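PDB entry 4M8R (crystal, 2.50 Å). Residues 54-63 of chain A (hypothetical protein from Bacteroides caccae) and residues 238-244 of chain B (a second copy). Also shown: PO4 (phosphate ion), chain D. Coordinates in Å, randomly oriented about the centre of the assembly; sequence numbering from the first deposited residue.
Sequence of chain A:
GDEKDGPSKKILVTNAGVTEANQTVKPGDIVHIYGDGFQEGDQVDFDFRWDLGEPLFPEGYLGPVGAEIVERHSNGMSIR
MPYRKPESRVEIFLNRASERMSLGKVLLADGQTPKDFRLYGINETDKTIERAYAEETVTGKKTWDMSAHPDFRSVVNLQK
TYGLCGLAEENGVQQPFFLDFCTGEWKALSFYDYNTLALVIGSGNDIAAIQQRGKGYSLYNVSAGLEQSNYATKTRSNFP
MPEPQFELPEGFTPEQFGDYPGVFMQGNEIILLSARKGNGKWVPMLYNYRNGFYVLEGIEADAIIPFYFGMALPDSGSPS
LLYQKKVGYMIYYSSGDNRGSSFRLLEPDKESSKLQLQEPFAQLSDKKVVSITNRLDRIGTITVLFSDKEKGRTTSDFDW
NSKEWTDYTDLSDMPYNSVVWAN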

ATOM      1  N   GLU A  54       9.676  18.546   8.651  1.00 53.73           N
ATOM      2  CA  GLU A  54      10.101  19.782   8.018  1.00 56.59           C
ATOM      3  C   GLU A  54       9.241  20.017   6.769  1.00 54.62           C
ATOM      4  O   GLU A  54       8.719  19.064   6.191  1.00 52.85           O
ATOM      5  CB  GLU A  54      11.588  19.723   7.660  1.00 62.18           C
ATOM      6  CG  GLU A  54      12.516  19.489   8.851  1.00 66.78           C
ATOM      7  CD  GLU A  54      12.435  20.575   9.921  1.00 67.90           C
ATOM      8  OE1 GLU A  54      11.968  21.694   9.629  1.00 67.10           O
ATOM      9  OE2 GLU A  54      12.850  20.311  11.068  1.00 70.96           O
ATOM     10  N   PRO A  55       9.064  21.290   6.366  1.00 54.75           N
ATOM     11  CA  PRO A  55       8.267  21.560   5.166  1.00 52.96           C
ATOM     12  C   PRO A  55       8.903  21.025   3.888  1.00 52.55           C
ATOM     13  O   PRO A  55      10.091  21.221   3.653  1.00 55.65           O
ATOM     14  CB  PRO A  55       8.199  23.091   5.117  1.00 55.24           C
ATOM     15  CG  PRO A  55       8.497  23.539   6.506  1.00 56.89           C
ATOM     16  CD  PRO A  55       9.472  22.535   7.040  1.00 56.80           C
ATOM     17  N   LEU A  56       8.100  20.338   3.085  1.00 51.00           N
ATOM     18  CA  LEU A  56       8.490  19.901   1.756  1.00 50.77           C
ATOM     19  C   LEU A  56       7.260  19.996   0.859  1.00 47.83           C
ATOM     20  O   LEU A  56       6.127  19.965   1.352  1.00 46.70           O
ATOM     21  CB  LEU A  56       9.032  18.468   1.794  1.00 54.03           C
ATOM     22  CG  LEU A  56       8.040  17.289   1.792  1.00 56.74           C
ATOM     23  CD1 LEU A  56       8.786  15.972   1.615  1.00 61.97           C
ATOM     24  CD2 LEU A  56       7.180  17.244   3.048  1.00 54.99           C
ATOM     25  N   PHE A  57       7.476  20.136  -0.447  1.00 47.57           N
ATOM     26  CA  PHE A  57       6.384  20.030  -1.409  1.00 45.85           C
ATOM     27  C   PHE A  57       6.300  18.588  -1.914  1.00 45.53           C
ATOM     28  O   PHE A  57       7.314  18.020  -2.328  1.00 46.68           O
ATOM     29  CB  PHE A  57       6.560  20.985  -2.597  1.00 47.13           C
ATOM     30  CG  PHE A  57       5.350  21.042  -3.489  1.00 46.55           C
ATOM     31  CD1 PHE A  57       5.149  20.088  -4.474  1.00 46.18           C
ATOM     32  CD2 PHE A  57       4.385  22.020  -3.304  1.00 46.10           C
ATOM     33  CE1 PHE A  57       4.024  20.124  -5.271  1.00 45.66           C
ATOM     34  CE2 PHE A  57       3.257  22.060  -4.103  1.00 44.92           C
ATOM     35  CZ  PHE A  57       3.076  21.111  -5.087  1.00 44.51           C
ATOM     36  N   PRO A  58       5.096  17.988  -1.900  1.00 43.58           N
ATOM     37  CA  PRO A  58       3.820  18.526  -1.429  1.00 42.26           C
ATOM     38  C   PRO A  58       3.672  18.474   0.082  1.00 42.03           C
ATOM     39  O   PRO A  58       4.205  17.581   0.731  1.00 44.35           O
ATOM     40  CB  PRO A  58       2.791  17.586  -2.061  1.00 41.29           C
ATOM     41  CG  PRO A  58       3.508  16.286  -2.176  1.00 42.30           C
ATOM     42  CD  PRO A  58       4.942  16.639  -2.474  1.00 43.98           C
ATOM     43  N   GLU A  59       2.922  19.419   0.626  1.00 42.06           N
ATOM     44  CA  GLU A  59       2.551  19.402   2.036  1.00 42.44           C
ATOM     45  C   GLU A  59       1.342  18.476   2.231  1.00 39.77           C
ATOM     46  O   GLU A  59       0.980  17.721   1.334  1.00 39.85           O
ATOM     47  CB  GLU A  59       2.211  20.817   2.501  1.00 43.68           C
ATOM     48  CG  GLU A  59       3.263  21.850   2.149  1.00 48.84           C
ATOM     49  CD  GLU A  59       2.895  23.217   2.665  1.00 50.68           C
ATOM     50  OE1 GLU A  59       3.033  23.454   3.882  1.00 52.09           O
ATOM     51  OE2 GLU A  59       2.461  24.053   1.850  1.00 54.03           O
ATOM     52  N   GLY A  60       0.739  18.524   3.410  1.00 38.05           N
ATOM     53  CA  GLY A  60      -0.534  17.857   3.657  1.00 37.68           C
ATOM     54  C   GLY A  60      -1.676  18.846   3.488  1.00 36.73           C
ATOM     55  O   GLY A  60      -1.591  19.976   3.972  1.00 35.18           O
ATOM     56  N   TYR A  61      -2.737  18.420   2.801  1.00 36.45           N
ATOM     57  CA  TYR A  61      -3.865  19.298   2.474  1.00 36.55           C
ATOM     58  C   TYR A  61      -5.189  18.630   2.766  1.00 35.14           C
ATOM     59  O   TYR A  61      -5.315  17.427   2.651  1.00 35.47           O
ATOM     60  CB  TYR A  61      -3.843  19.676   0.995  1.00 37.30           C
ATOM     61  CG  TYR A  61      -2.491  20.116   0.499  1.00 37.49           C
ATOM     62  CD1 TYR A  61      -1.990  21.366   0.826  1.00 37.12           C
ATOM     63  CD2 TYR A  61      -1.708  19.277  -0.289  1.00 37.88           C
ATOM     64  CE1 TYR A  61      -0.746  21.783   0.373  1.00 38.32           C
ATOM     65  CE2 TYR A  61      -0.461  19.684  -0.747  1.00 39.09           C
ATOM     66  CZ  TYR A  61       0.013  20.938  -0.411  1.00 39.44           C
ATOM     67  OH  TYR A  61       1.247  21.350  -0.860  1.00 41.69           O
ATOM     68  N   LEU A  62      -6.179  19.425   3.139  1.00 36.49           N
ATOM     69  CA  LEU A  62      -7.533  18.931   3.335  1.00 37.66           C
ATOM     70  C   LEU A  62      -8.500  20.089   3.148  1.00 39.26           C
ATOM     71  O   LEU A  62      -8.226  21.200   3.589  1.00 38.56           O
ATOM     72  CB  LEU A  62      -7.683  18.331   4.730  1.00 38.80           C
ATOM     73  CG  LEU A  62      -8.966  17.549   5.006  1.00 40.96           C
ATOM     74  CD1 LEU A  62      -9.088  16.348   4.076  1.00 41.58           C
ATOM     75  CD2 LEU A  62      -8.993  17.117   6.468  1.00 41.30           C
ATOM     76  N   GLY A  63      -9.621  19.830   2.484  1.00 41.26           N
ATOM     77  CA  GLY A  63     -10.608  20.871   2.228  1.00 45.60           C
ATOM     78  C   GLY A  63     -11.470  20.577   1.011  1.00 51.38           C
ATOM     79  O   GLY A  63     -11.000  19.951   0.061  1.00 50.89           O
TER
ATOM     80  N   ASN B 238      -6.041  27.474  -2.249  1.00 39.00           N
ATOM     81  CA  ASN B 238      -5.115  28.495  -1.803  1.00 40.08           C
ATOM     82  C   ASN B 238      -4.091  27.897  -0.844  1.00 40.00           C
ATOM     83  O   ASN B 238      -4.165  28.101   0.376  1.00 40.18           O
ATOM     84  CB  ASN B 238      -5.859  29.651  -1.136  1.00 41.55           C
ATOM     85  CG  ASN B 238      -4.936  30.799  -0.793  1.00 44.09           C
ATOM     86  OD1 ASN B 238      -4.082  31.176  -1.599  1.00 45.33           O
ATOM     87  ND2 ASN B 238      -5.076  31.350   0.407  1.00 45.72           N
ATOM     88  N   PHE B 239      -3.119  27.178  -1.410  1.00 39.49           N
ATOM     89  CA  PHE B 239      -2.141  26.431  -0.621  1.00 39.57           C
ATOM     90  C   PHE B 239      -0.685  26.823  -0.921  1.00 41.95           C
ATOM     91  O   PHE B 239       0.053  26.061  -1.536  1.00 42.13           O
ATOM     92  CB  PHE B 239      -2.320  24.932  -0.862  1.00 36.92           C
ATOM     93  CG  PHE B 239      -3.561  24.346  -0.235  1.00 35.13           C
ATOM     94  CD1 PHE B 239      -3.820  24.506   1.112  1.00 35.91           C
ATOM     95  CD2 PHE B 239      -4.439  23.585  -0.990  1.00 33.52           C
ATOM     96  CE1 PHE B 239      -4.944  23.946   1.690  1.00 34.84           C
ATOM     97  CE2 PHE B 239      -5.564  23.021  -0.421  1.00 32.28           C
ATOM     98  CZ  PHE B 239      -5.812  23.201   0.923  1.00 32.90           C
ATOM     99  N   PRO B 240      -0.262  28.013  -0.479  1.00 44.11           N
ATOM    100  CA  PRO B 240       1.151  28.357  -0.612  1.00 47.60           C
ATOM    101  C   PRO B 240       2.019  27.622   0.400  1.00 50.06           C
ATOM    102  O   PRO B 240       1.519  27.176   1.435  1.00 52.62           O
ATOM    103  CB  PRO B 240       1.176  29.861  -0.316  1.00 49.79           C
ATOM    104  CG  PRO B 240      -0.009  30.090   0.560  1.00 49.51           C
ATOM    105  CD  PRO B 240      -1.054  29.104   0.108  1.00 45.58           C
HETATM  106  N   MSE B 241       3.308  27.509   0.102  1.00 50.96           N
HETATM  107  CA  MSE B 241       4.264  26.928   1.033  1.00 53.45           C
HETATM  108  C   MSE B 241       4.562  27.933   2.106  1.00 55.80           C
HETATM  109  O   MSE B 241       4.524  29.135   1.848  1.00 56.76           O
HETATM  110  CB  MSE B 241       5.570  26.619   0.309  1.00 56.94           C
HETATM  111  CG  MSE B 241       5.404  25.518  -0.731  1.00 56.69           C
HETATM  112 SE   MSE B 241       5.716  23.784   0.134  0.75 60.01          SE
HETATM  113  CE  MSE B 241       7.656  23.850  -0.131  1.00 56.51           C
ATOM    114  N   PRO B 242       4.892  27.467   3.323  1.00 56.12           N
ATOM    115  CA  PRO B 242       5.312  28.367   4.391  1.00 58.01           C
ATOM    116  C   PRO B 242       6.768  28.785   4.208  1.00 60.87           C
ATOM    117  O   PRO B 242       7.616  28.477   5.042  1.00 62.03           O
ATOM    118  CB  PRO B 242       5.149  27.506   5.639  1.00 58.10           C
ATOM    119  CG  PRO B 242       5.480  26.138   5.159  1.00 56.34           C
ATOM    120  CD  PRO B 242       4.917  26.060   3.764  1.00 54.69           C
ATOM    121  N   GLU B 243       7.045  29.470   3.104  1.00 62.33           N
ATOM    122  CA  GLU B 243       8.387  29.935   2.790  1.00 65.48           C
ATOM    123  C   GLU B 243       8.310  31.406   2.418  1.00 66.82           C
ATOM    124  O   GLU B 243       7.239  31.894   2.068  1.00 68.02           O
ATOM    125  CB  GLU B 243       8.976  29.129   1.631  1.00 64.26           C
ATOM    126  CG  GLU B 243       9.030  27.624   1.874  1.00 64.24           C
ATOM    127  CD  GLU B 243      10.016  27.216   2.961  1.00 66.18           C
ATOM    128  OE1 GLU B 243      10.903  28.022   3.311  1.00 66.23           O
ATOM    129  OE2 GLU B 243       9.904  26.077   3.467  1.00 67.26           O
ATOM    130  N   PRO B 244       9.444  32.119   2.475  1.00 68.05           N
ATOM    131  CA  PRO B 244       9.389  33.527   2.101  1.00 69.80           C
ATOM    132  C   PRO B 244       9.035  33.727   0.631  1.00 67.00           C
ATOM    133  O   PRO B 244       9.095  32.783  -0.156  1.00 65.40           O
ATOM    134  CB  PRO B 244      10.813  34.037   2.385  1.00 72.45           C
ATOM    135  CG  PRO B 244      11.485  32.967   3.179  1.00 72.65           C
ATOM    136  CD  PRO B 244      10.815  31.687   2.789  1.00 69.61           C
TER
HETATM  137  P   PO4 D 502      -2.570  34.085   2.236  1.00 39.72           P
HETATM  138  O1  PO4 D 502      -3.902  33.722   1.624  1.00 40.64           O
HETATM  139  O2  PO4 D 502      -2.100  33.012   3.189  1.00 40.58           O
HETATM  140  O3  PO4 D 502      -1.522  34.260   1.164  1.00 40.27           O
HETATM  141  O4  PO4 D 502      -2.763  35.370   2.997  1.00 49.64           O
HETATM  142  O   HOH W   1       1.797  24.067  -0.662  1.00 35.86           O

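The apolar centre of this contact between two copies of the protein is built on Tyr61(A) and Phe239(B), whose CA-to-CB bonds each point toward the opposing stretch. Their rings meet obliquely, with centroids 4.8 Å apart and planes inclined at 45°, and Tyr61(A) CD1 lies 3.5 Å from Phe239(B) CG, over one face of the phenylalanine ring. Tyr61(A) CB adds a CH-pi contact to that ring, 4.2 Å from its centroid and 21° off the normal, so the tyrosine covers the face with its root as well as with its ring. The CA-to-CB bond of Leu62(A), the next residue in the strand, points away, and its contact with Phe239(B) is through backbone: Leu62(A) O sits 4.1 Å from Phe239(B) CZ, at the edge of the ring. At Gly63(A) a CB would point toward Phe239(B), but the backbone angles alone, 155/148, already call for glycine, because a CB would be jammed against the preceding carbonyl O.

Further along, selenomethionine Met241(B) fills the space beside Phe57(A). Its CA-to-CB bond points sideways, yet three successive m rotamers bring the end of the chain nearer, leaving Met241(B) CE 3.7 Å from Phe57(A) N and 3.9 Å from Phe57(A) CB. The selenium approaches the Phe57(A) ring at its edge: Met241(B) SE is 5.4 Å from the centroid of the Phe57(A) ring and 84° off the normal, close to the ring plane. Beyond it two prolines touch more loosely, Pro55(A) CB lying 4.1 Å from Pro242(B) CG, while the carboxylate of Glu243(B) reaches the same Pro55(A), with Glu243(B) OE2 3.8 Å from Pro55(A) CB.

The polar edge is organised by Glu59(A). Its carboxylate makes no direct hydrogen bond across the contact; Glu59(A) OE2 comes within 3.3 Å of Pro240(B) O, but both atoms are acceptors, and Glu59(A) OE1 packs 3.2 Å from Pro242(B) CD. A water gives Glu59(A) OE2 a donor. The water donates to Glu59(A) OE2 at 2.6 Å and to Phe239(B) O at 2.8 Å, and accepts from Tyr61(A) OH at 2.8 Å, so that one molecule joins the two stretches, which share no direct hydrogen bond. The tyrosine hydroxyl is held from its own chain too, as Glu59(A) N donates to Tyr61(A) OH at 3.0 Å with an angle of 157°. Tyr61(A) therefore serves both parts of the contact, its ring packing on Phe239(B) and its hydroxyl entering the water network. Outside the contact, Asn238(B) ND2 donates to phosphate O1 at 2.9 Å.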